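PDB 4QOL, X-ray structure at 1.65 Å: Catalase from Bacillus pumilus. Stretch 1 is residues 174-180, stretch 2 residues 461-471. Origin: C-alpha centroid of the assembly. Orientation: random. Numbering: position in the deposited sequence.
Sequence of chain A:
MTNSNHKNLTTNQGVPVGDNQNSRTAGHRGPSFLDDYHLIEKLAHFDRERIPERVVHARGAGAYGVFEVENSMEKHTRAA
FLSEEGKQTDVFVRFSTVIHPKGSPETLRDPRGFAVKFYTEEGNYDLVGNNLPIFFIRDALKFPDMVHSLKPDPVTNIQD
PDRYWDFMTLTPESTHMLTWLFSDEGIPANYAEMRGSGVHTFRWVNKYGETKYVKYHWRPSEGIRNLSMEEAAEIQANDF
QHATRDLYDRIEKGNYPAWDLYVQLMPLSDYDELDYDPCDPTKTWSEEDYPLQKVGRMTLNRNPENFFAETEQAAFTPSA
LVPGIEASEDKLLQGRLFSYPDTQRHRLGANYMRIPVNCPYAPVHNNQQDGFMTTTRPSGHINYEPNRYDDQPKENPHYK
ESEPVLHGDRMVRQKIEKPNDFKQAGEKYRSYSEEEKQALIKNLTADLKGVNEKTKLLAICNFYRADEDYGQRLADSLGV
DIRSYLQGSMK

Stretch 1, residues 174-180: STHMLTW
Stretch 2 461-471: CNFYRADEDYG

Stretch 1 is helical through Trp180 and continues beyond it; phi/psi values run from -63/-43 at Thr175 to -83/-47 at Trp180. Its backbone bonds include Leu178 N to Ser174 O at 3.0 Å and Thr179 N to Thr175 O at 3.1 Å. Stretch 2 holds two helical segments. The first, already under way at Cys461, runs to Ala466 and is tied by Arg465 N to Cys461 O (3.0 Å), Ala466 N to Asn462 O (3.2 Å) and Asp467 N to Phe463 O (3.0 Å). Asp467 then leaves helical space at phi/psi -160/128, and a second helix begins at Glu468.

The break at Asp467 is also an N-cap. With chi1 at 176° (t), Asp467 OD1 accepts from Tyr470 N at 3.1 Å with a near-linear N-H...O angle of 165°, and from Asp469 N at 2.9 Å in a weak bond whose angle is 121°. These bonds satisfy amides at the start of the new helix, where no preceding turn supplies carbonyls.

The axes of helices 175-180 and 461-466 cross almost perpendicularly, at -91°, with a closest approach of 10.6 Å. In register, Thr175 CA lies 6.8 Å from Asn462 CA. The contact is compact, burying 254 Å² over both sides.

The CA-to-CB bond of Thr175 (chi1 -55°, m) points toward stretch 2, and the residue has the largest covered area. Thr175 CG2 packs 3.8 Å from Phe463 CD1 and 4.4 Å from Ala466 CB, while Thr175 OG1 lies 3.9 Å from Asn462 CB. Asn462 and Ala466 both direct CA-to-CB toward stretch 1, one helical turn apart, so Thr175 meets successive turns of the same helix.

Phe463 starts sideways, but chi1 -64° (m) and chi2 -57° bring its ring end nearer to stretch 1. Leu178 CB (m, t; chi1 -65°, chi2 173°) meets the edge of the Phe463 ring, 4.0 Å from Phe463 CZ, an apolar contact between two buried side chains. Thr179 OG1 approaches Phe463 CE1 to 3.9 Å.

The polar link is between Thr179 (chi1 -56°, m) and Tyr470 (chi1 -174°, t; chi2 5°). The CA-to-CB bond of Tyr470 points toward stretch 1, and Tyr470 OH donates to Thr179 OG1 at 2.8 Å, the acceptor lying near the plane of the ring. Thr179 OG1 in turn donates to Thr175 O, also at 2.8 Å. The threonine hydroxyl thus relays a hydrogen-bond chain from the second helix of stretch 2 to the backbone of stretch 1, meeting its polar needs in a buried setting.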

ATOM      1  N   SER A 174      23.299 -11.704  26.402  1.00 15.50           N
ATOM      2  CA  SER A 174      23.551 -12.362  25.127  1.00 16.61           C
ATOM      3  C   SER A 174      24.641 -13.441  25.191  1.00 15.31           C
ATOM      4  O   SER A 174      24.837 -14.203  24.251  1.00 13.71           O
ATOM      5  CB  SER A 174      23.992 -11.313  24.078  1.00 16.40           C
ATOM      6  OG  SER A 174      25.260 -10.667  24.391  1.00 15.35           O
ATOM      7  N   THR A 175      25.333 -13.532  26.331  1.00 14.96           N
ATOM      8  CA  THR A 175      26.537 -14.371  26.417  1.00 15.66           C
ATOM      9  C   THR A 175      26.234 -15.866  26.180  1.00 14.26           C
ATOM     10  O   THR A 175      27.000 -16.573  25.480  1.00 15.47           O
ATOM     11  CB  THR A 175      27.209 -14.177  27.806  1.00 15.59           C
ATOM     12  OG1 THR A 175      27.468 -12.784  28.018  1.00 14.48           O
ATOM     13  CG2 THR A 175      28.457 -14.902  27.886  1.00 16.11           C
ATOM     14  N   HIS A 176      25.159 -16.379  26.767  1.00 15.22           N
ATOM     15  CA  HIS A 176      24.769 -17.756  26.505  1.00 15.21           C
ATOM     16  C   HIS A 176      24.490 -18.001  25.001  1.00 16.27           C
ATOM     17  O   HIS A 176      25.049 -18.935  24.407  1.00 16.96           O
ATOM     18  CB  HIS A 176      23.576 -18.144  27.395  1.00 15.33           C
ATOM     19  CG  HIS A 176      23.288 -19.617  27.426  1.00 16.05           C
ATOM     20  ND1 HIS A 176      22.107 -20.127  27.957  1.00 16.91           N
ATOM     21  CD2 HIS A 176      24.025 -20.685  27.048  1.00 16.23           C
ATOM     22  CE1 HIS A 176      22.119 -21.440  27.842  1.00 17.40           C
ATOM     23  NE2 HIS A 176      23.270 -21.803  27.287  1.00 16.98           N
ATOM     24  N   MET A 177      23.684 -17.145  24.370  1.00 15.40           N
ATOM     25  CA  MET A 177      23.407 -17.316  22.981  1.00 16.88           C
ATOM     26  C   MET A 177      24.653 -17.337  22.113  1.00 16.46           C
ATOM     27  O   MET A 177      24.774 -18.159  21.191  1.00 18.16           O
ATOM     28  CB  MET A 177      22.454 -16.248  22.480  1.00 17.52           C
ATOM     29  CG  MET A 177      22.123 -16.370  21.008  1.00 18.26           C
ATOM     30  SD  MET A 177      21.037 -17.783  20.743  1.00 19.84           S
ATOM     31  CE  MET A 177      20.270 -17.334  19.168  1.00 17.22           C
ATOM     32  N   LEU A 178      25.528 -16.400  22.377  1.00 16.12           N
ATOM     33  CA  LEU A 178      26.728 -16.272  21.535  1.00 15.93           C
ATOM     34  C   LEU A 178      27.625 -17.506  21.681  1.00 15.97           C
ATOM     35  O   LEU A 178      28.338 -17.952  20.769  1.00 18.06           O
ATOM     36  CB  LEU A 178      27.478 -15.037  21.901  1.00 16.07           C
ATOM     37  CG  LEU A 178      26.706 -13.750  21.619  1.00 17.97           C
ATOM     38  CD1 LEU A 178      27.451 -12.545  22.178  1.00 19.01           C
ATOM     39  CD2 LEU A 178      26.552 -13.572  20.120  1.00 18.79           C
ATOM     40  N   THR A 179      27.567 -18.132  22.851  1.00 15.41           N
ATOM     41  CA  THR A 179      28.292 -19.382  23.085  1.00 15.57           C
ATOM     42  C   THR A 179      27.762 -20.592  22.282  1.00 16.75           C
ATOM     43  O   THR A 179      28.540 -21.516  21.966  1.00 18.22           O
ATOM     44  CB  THR A 179      28.319 -19.697  24.600  1.00 14.95           C
ATOM     45  OG1 THR A 179      28.903 -18.567  25.281  1.00 15.82           O
ATOM     46  CG2 THR A 179      29.078 -20.958  24.918  1.00 15.73           C
ATOM     47  N   TRP A 180      26.469 -20.564  21.905  1.00 17.71           N
ATOM     48  CA  TRP A 180      25.934 -21.496  20.933  1.00 16.41           C
ATOM     49  C   TRP A 180      26.159 -21.086  19.480  1.00 16.96           C
ATOM     50  O   TRP A 180      26.559 -21.896  18.680  1.00 16.59           O
ATOM     51  CB  TRP A 180      24.384 -21.653  21.137  1.00 18.42           C
ATOM     52  CG  TRP A 180      23.934 -22.378  22.291  1.00 18.90           C
ATOM     53  CD1 TRP A 180      23.950 -21.961  23.604  1.00 20.03           C
ATOM     54  CD2 TRP A 180      23.281 -23.655  22.300  1.00 18.02           C
ATOM     55  NE1 TRP A 180      23.357 -22.861  24.364  1.00 19.18           N
ATOM     56  CE2 TRP A 180      22.965 -23.936  23.619  1.00 18.57           C
ATOM     57  CE3 TRP A 180      22.996 -24.603  21.331  1.00 18.24           C
ATOM     58  CZ2 TRP A 180      22.314 -25.122  24.018  1.00 19.06           C
ATOM     59  CZ3 TRP A 180      22.354 -25.791  21.740  1.00 17.80           C
ATOM     60  CH2 TRP A 180      22.030 -26.023  23.043  1.00 18.44           C
ATOM     61  N   CYS A 461      35.930 -10.293  28.508  1.00 20.00           N
ATOM     62  CA  CYS A 461      35.522 -10.278  29.899  1.00 20.68           C
ATOM     63  C   CYS A 461      34.191 -10.959  30.128  1.00 19.90           C
ATOM     64  O   CYS A 461      34.004 -11.646  31.137  1.00 19.03           O
ATOM     65  CB  CYS A 461      35.518  -8.844  30.420  1.00 21.96           C
ATOM     66  SG  CYS A 461      37.275  -8.236  30.539  1.00 26.86           S
ATOM     67  N   ASN A 462      33.233 -10.776  29.209  1.00 18.43           N
ATOM     68  CA  ASN A 462      31.967 -11.481  29.396  1.00 18.08           C
ATOM     69  C   ASN A 462      32.144 -12.993  29.330  1.00 17.81           C
ATOM     70  O   ASN A 462      31.532 -13.716  30.096  1.00 17.93           O
ATOM     71  CB  ASN A 462      30.918 -11.004  28.333  1.00 17.16           C
ATOM     72  CG  ASN A 462      30.406  -9.587  28.571  1.00 18.06           C
ATOM     73  OD1 ASN A 462      30.415  -9.094  29.662  1.00 20.10           O
ATOM     74  ND2 ASN A 462      29.863  -8.981  27.535  1.00 16.46           N
ATOM     75  N   PHE A 463      32.930 -13.467  28.373  1.00 17.45           N
ATOM     76  CA  PHE A 463      33.151 -14.914  28.241  1.00 18.59           C
ATOM     77  C   PHE A 463      34.039 -15.437  29.390  1.00 19.10           C
ATOM     78  O   PHE A 463      33.833 -16.547  29.855  1.00 20.11           O
ATOM     79  CB  PHE A 463      33.744 -15.239  26.859  1.00 18.28           C
ATOM     80  CG  PHE A 463      32.794 -14.896  25.725  1.00 17.09           C
ATOM     81  CD1 PHE A 463      31.556 -15.442  25.701  1.00 18.27           C
ATOM     82  CD2 PHE A 463      33.176 -14.063  24.659  1.00 17.75           C
ATOM     83  CE1 PHE A 463      30.660 -15.167  24.671  1.00 18.60           C
ATOM     84  CE2 PHE A 463      32.305 -13.768  23.584  1.00 18.05           C
ATOM     85  CZ  PHE A 463      31.029 -14.329  23.618  1.00 18.56           C
ATOM     86  N   TYR A 464      34.910 -14.562  29.927  1.00 19.30           N
ATOM     87  CA  TYR A 464      35.719 -14.924  31.112  1.00 19.76           C
ATOM     88  C   TYR A 464      34.774 -15.188  32.336  1.00 19.21           C
ATOM     89  O   TYR A 464      34.961 -16.139  33.097  1.00 19.40           O
ATOM     90  CB  TYR A 464      36.716 -13.809  31.423  1.00 20.96           C
ATOM     91  CG  TYR A 464      37.790 -14.245  32.411  1.00 24.03           C
ATOM     92  CD1 TYR A 464      37.539 -14.227  33.767  1.00 24.95           C
ATOM     93  CD2 TYR A 464      38.978 -14.729  31.944  1.00 25.47           C
ATOM     94  CE1 TYR A 464      38.492 -14.662  34.669  1.00 28.91           C
ATOM     95  CE2 TYR A 464      39.956 -15.141  32.816  1.00 27.15           C
ATOM     96  CZ  TYR A 464      39.701 -15.135  34.153  1.00 28.40           C
ATOM     97  OH  TYR A 464      40.714 -15.557  34.986  1.00 34.12           O
ATOM     98  N   ARG A 465      33.754 -14.330  32.499  1.00 18.81           N
ATOM     99  CA  ARG A 465      32.801 -14.497  33.585  1.00 19.18           C
ATOM    100  C   ARG A 465      31.998 -15.749  33.421  1.00 18.91           C
ATOM    101  O   ARG A 465      31.557 -16.343  34.436  1.00 21.23           O
ATOM    102  CB  ARG A 465      31.843 -13.315  33.666  1.00 20.32           C
ATOM    103  CG  ARG A 465      32.524 -12.046  34.094  1.00 24.29           C
ATOM    104  CD  ARG A 465      31.533 -10.890  34.188  1.00 30.35           C
ATOM    105  NE  ARG A 465      32.316  -9.665  34.253  1.00 37.80           N
ATOM    106  CZ  ARG A 465      32.581  -8.750  33.309  1.00 42.07           C
ATOM    107  NH1 ARG A 465      32.015  -8.717  32.072  1.00 39.22           N
ATOM    108  NH2 ARG A 465      33.404  -7.753  33.671  1.00 44.11           N
ATOM    109  N   ALA A 466      31.703 -16.138  32.191  1.00 20.88           N
ATOM    110  CA  ALA A 466      31.067 -17.442  31.916  1.00 19.79           C
ATOM    111  C   ALA A 466      31.995 -18.570  32.391  1.00 20.71           C
ATOM    112  O   ALA A 466      31.595 -19.443  33.163  1.00 21.28           O
ATOM    113  CB  ALA A 466      30.763 -17.583  30.422  1.00 21.94           C
ATOM    114  N   ASP A 467      33.232 -18.538  31.957  1.00 19.06           N
ATOM    115  CA  ASP A 467      34.207 -19.573  32.345  1.00 19.68           C
ATOM    116  C   ASP A 467      35.636 -19.029  32.116  1.00 20.31           C
ATOM    117  O   ASP A 467      35.949 -18.500  31.061  1.00 19.44           O
ATOM    118  CB  ASP A 467      33.924 -20.880  31.571  1.00 20.07           C
ATOM    119  CG  ASP A 467      34.943 -21.991  31.837  1.00 22.92           C
ATOM    120  OD1 ASP A 467      36.103 -21.877  31.365  1.00 24.73           O
ATOM    121  OD2 ASP A 467      34.592 -22.950  32.537  1.00 27.36           O
ATOM    122  N   GLU A 468      36.492 -19.114  33.148  1.00 21.93           N
ATOM    123  CA  GLU A 468      37.830 -18.474  33.054  1.00 23.43           C
ATOM    124  C   GLU A 468      38.683 -19.048  31.944  1.00 23.26           C
ATOM    125  O   GLU A 468      39.440 -18.297  31.358  1.00 22.10           O
ATOM    126  CB  GLU A 468      38.686 -18.567  34.337  1.00 30.29           C
ATOM    127  CG  GLU A 468      38.803 -19.925  35.039  1.00 38.56           C
ATOM    128  CD  GLU A 468      39.705 -19.861  36.291  1.00 46.66           C
ATOM    129  OE1 GLU A 468      40.560 -18.939  36.387  1.00 51.48           O
ATOM    130  OE2 GLU A 468      39.577 -20.733  37.189  1.00 54.93           O
ATOM    131  N   ASP A 469      38.565 -20.357  31.665  1.00 21.94           N
ATOM    132  CA  ASP A 469      39.297 -20.995  30.571  1.00 24.31           C
ATOM    133  C   ASP A 469      38.814 -20.472  29.185  1.00 22.91           C
ATOM    134  O   ASP A 469      39.623 -20.111  28.332  1.00 22.76           O
ATOM    135  CB  ASP A 469      39.149 -22.522  30.630  1.00 26.53           C
ATOM    136  CG  ASP A 469      39.966 -23.254  29.544  1.00 32.68           C
ATOM    137  OD1 ASP A 469      41.243 -23.177  29.561  1.00 40.40           O
ATOM    138  OD2 ASP A 469      39.368 -23.961  28.673  1.00 33.14           O
ATOM    139  N   TYR A 470      37.481 -20.406  29.026  1.00 21.63           N
ATOM    140  CA  TYR A 470      36.848 -19.808  27.847  1.00 19.52           C
ATOM    141  C   TYR A 470      37.442 -18.434  27.599  1.00 18.74           C
ATOM    142  O   TYR A 470      37.961 -18.160  26.518  1.00 18.77           O
ATOM    143  CB  TYR A 470      35.349 -19.776  28.180  1.00 18.38           C
ATOM    144  CG  TYR A 470      34.344 -19.330  27.089  1.00 17.91           C
ATOM    145  CD1 TYR A 470      34.728 -19.058  25.784  1.00 17.45           C
ATOM    146  CD2 TYR A 470      32.980 -19.283  27.401  1.00 17.57           C
ATOM    147  CE1 TYR A 470      33.820 -18.674  24.844  1.00 17.50           C
ATOM    148  CE2 TYR A 470      32.055 -18.915  26.452  1.00 17.00           C
ATOM    149  CZ  TYR A 470      32.471 -18.620  25.172  1.00 16.45           C
ATOM    150  OH  TYR A 470      31.507 -18.296  24.206  1.00 17.41           O
ATOM    151  N   GLY A 471      37.319 -17.537  28.574  1.00 18.85           N
ATOM    152  CA  GLY A 471      37.805 -16.154  28.383  1.00 20.01           C
ATOM    153  C   GLY A 471      39.284 -16.021  28.157  1.00 20.66           C
ATOM    154  O   GLY A 471      39.727 -15.268  27.282  1.00 20.87           O
TER